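Local coordinates for dehydroquinate synthase (Thermus thermophilus, PDB 1UJN), which probably converts 3-deoxy-D-arabino-heptulosonate 7-phosphate to 3-dehydroquinate in chorismate biosynthesis, using NAD(+) and a divalent metal ion, zinc or cobalt, at residues P25-P30 / L50-L55. Sequence-based numbering, arbitrary orientation.
Sequences PPLAGP and LGVRHL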
loop_
_atom_site.group_PDB
_atom_site.type_symbol
_atom_site.label_atom_id
_atom_site.label_comp_id
_atom_site.label_asym_id
_atom_site.label_seq_id
_atom_site.Cartn_x
_atom_site.Cartn_y
_atom_site.Cartn_z
ATOM N N PRO A 25 12.995 -20.400 7.090
ATOM C CA PRO A 25 12.359 -20.786 8.355
ATOM C C PRO A 25 11.019 -21.461 8.046
ATOM O O PRO A 25 10.263 -20.988 7.194
ATOM C CB PRO A 25 12.146 -19.450 9.063
ATOM C CG PRO A 25 13.225 -18.578 8.504
ATOM C CD PRO A 25 13.236 -18.948 7.041
ATOM N N PRO A 26 10.711 -22.581 8.723
ATOM C CA PRO A 26 9.439 -23.262 8.470
ATOM C C PRO A 26 8.295 -22.274 8.654
ATOM O O PRO A 26 8.339 -21.436 9.555
ATOM C CB PRO A 26 9.425 -24.359 9.528
ATOM C CG PRO A 26 10.878 -24.716 9.637
ATOM C CD PRO A 26 11.551 -23.356 9.654
ATOM N N LEU A 27 7.280 -22.371 7.805
ATOM C CA LEU A 27 6.136 -21.470 7.877
ATOM C C LEU A 27 5.358 -21.631 9.183
ATOM O O LEU A 27 5.140 -22.748 9.654
ATOM C CB LEU A 27 5.223 -21.711 6.672
ATOM C CG LEU A 27 5.936 -21.516 5.325
ATOM C CD1 LEU A 27 5.039 -21.966 4.180
ATOM C CD2 LEU A 27 6.320 -20.052 5.168
ATOM N N ALA A 28 4.943 -20.505 9.760
ATOM C CA ALA A 28 4.203 -20.514 11.020
ATOM C C ALA A 28 2.706 -20.286 10.835
ATOM O O ALA A 28 1.971 -20.162 11.812
ATOM C CB ALA A 28 4.773 -19.461 11.957
ATOM N N GLY A 29 2.258 -20.224 9.587
ATOM C CA GLY A 29 0.846 -20.012 9.327
ATOM C C GLY A 29 0.485 -20.434 7.919
ATOM O O GLY A 29 1.312 -21.033 7.228
ATOM N N PRO A 30 -0.743 -20.144 7.462
ATOM C CA PRO A 30 -1.148 -20.526 6.105
ATOM C C PRO A 30 -0.258 -19.867 5.052
ATOM O O PRO A 30 0.475 -18.915 5.353
ATOM C CB PRO A 30 -2.607 -20.069 6.033
ATOM C CG PRO A 30 -3.089 -19.848 7.436
ATOM C CD PRO A 30 -1.832 -19.447 8.165
ATOM N N LEU A 50 8.292 -26.661 1.745
ATOM C CA LEU A 50 7.698 -25.861 2.807
ATOM C C LEU A 50 6.249 -26.193 3.168
ATOM O O LEU A 50 5.678 -25.575 4.067
ATOM C CB LEU A 50 7.829 -24.381 2.438
ATOM C CG LEU A 50 9.294 -23.949 2.268
ATOM C CD1 LEU A 50 9.388 -22.571 1.628
ATOM C CD2 LEU A 50 9.971 -23.960 3.630
ATOM N N GLY A 51 5.662 -27.162 2.473
ATOM C CA GLY A 51 4.291 -27.558 2.763
ATOM C C GLY A 51 3.205 -26.631 2.240
ATOM O O GLY A 51 2.123 -26.540 2.831
ATOM N N VAL A 52 3.478 -25.940 1.139
ATOM C CA VAL A 52 2.497 -25.029 0.564
ATOM C C VAL A 52 1.575 -25.798 -0.376
ATOM O O VAL A 52 2.039 -26.518 -1.259
ATOM C CB VAL A 52 3.189 -23.886 -0.201
ATOM C CG1 VAL A 52 2.148 -22.925 -0.755
ATOM C CG2 VAL A 52 4.144 -23.152 0.738
ATOM N N ARG A 53 0.272 -25.634 -0.186
ATOM C CA ARG A 53 -0.720 -26.376 -0.983
ATOM C C ARG A 53 -1.423 -25.517 -2.057
ATOM O O ARG A 53 -2.011 -26.020 -3.005
ATOM C CB ARG A 53 -1.756 -26.965 -0.025
ATOM C CG ARG A 53 -1.121 -27.832 1.061
ATOM C CD ARG A 53 -0.361 -29.029 0.474
ATOM N NE ARG A 53 -1.138 -29.656 -0.599
ATOM C CZ ARG A 53 -0.596 -30.727 -1.208
ATOM N NH1 ARG A 53 0.588 -31.177 -0.831
ATOM N NH2 ARG A 53 -1.265 -31.337 -2.191
ATOM N N HIS A 54 -1.380 -24.197 -1.920
ATOM C CA HIS A 54 -2.032 -23.311 -2.881
ATOM C C HIS A 54 -1.004 -22.664 -3.800
ATOM O O HIS A 54 -0.180 -21.867 -3.349
ATOM C CB HIS A 54 -2.809 -22.223 -2.140
ATOM C CG HIS A 54 -3.751 -22.754 -1.107
ATOM N ND1 HIS A 54 -4.766 -23.638 -1.408
ATOM C CD2 HIS A 54 -3.825 -22.536 0.228
ATOM C CE1 HIS A 54 -5.422 -23.943 -0.303
ATOM N NE2 HIS A 54 -4.872 -23.289 0.704
ATOM N N LEU A 55 -1.058 -23.009 -5.085
ATOM C CA LEU A 55 -0.119 -22.464 -6.065
ATOM C C LEU A 55 -0.828 -21.893 -7.280
ATOM O O LEU A 55 -1.807 -22.462 -7.754
ATOM C CB LEU A 55 0.853 -23.545 -6.544
ATOM C CG LEU A 55 1.883 -24.137 -5.580
ATOM C CD1 LEU A 55 1.209 -25.100 -4.618
ATOM C CD2 LEU A 55 2.949 -24.862 -6.392
HETATM O O HOH W 1 7.186 -24.889 6.334
#
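No direct hydrogen bond joins the backbones of L27 and L50; one water bridges them, accepting from L27 N at 2.9 Å and donating to L50 O at 2.8 Å. L50 closes helix 40-50, and G51 follows with positive phi (77°), turning the chain toward strand 55-58. The side-chain contact rests on one methyl group, L27 CD1. L27 CD1 lies 3.7 Å from L50 O and 4.1 Å from L50 CB. The same L27 CD1 comes within 3.7 Å of V52 CG2. The L27 and V52 side chains cross at about a right angle, so they meet through single methyls rather than along their lengths. In L27, CG stands opposite the carbonyl carbon (chi1 -58°) and the extended chi2 of 172° carries CD1 toward 50-55. V52 is buried, with further neighbours A31, L33 and L89, while L50 also touches V24 and L89. The contact therefore joins the loop leading into strand 31-36 to the turn between helix 40-50 and strand 55-58, at the edge of the mixed sheet. One methyl packed on V52 CG2, L50 CB and the carbonyl oxygen L50 O, plus a water-mediated polar link, implies a modest interface, 146 Å² in all, without charge pairing.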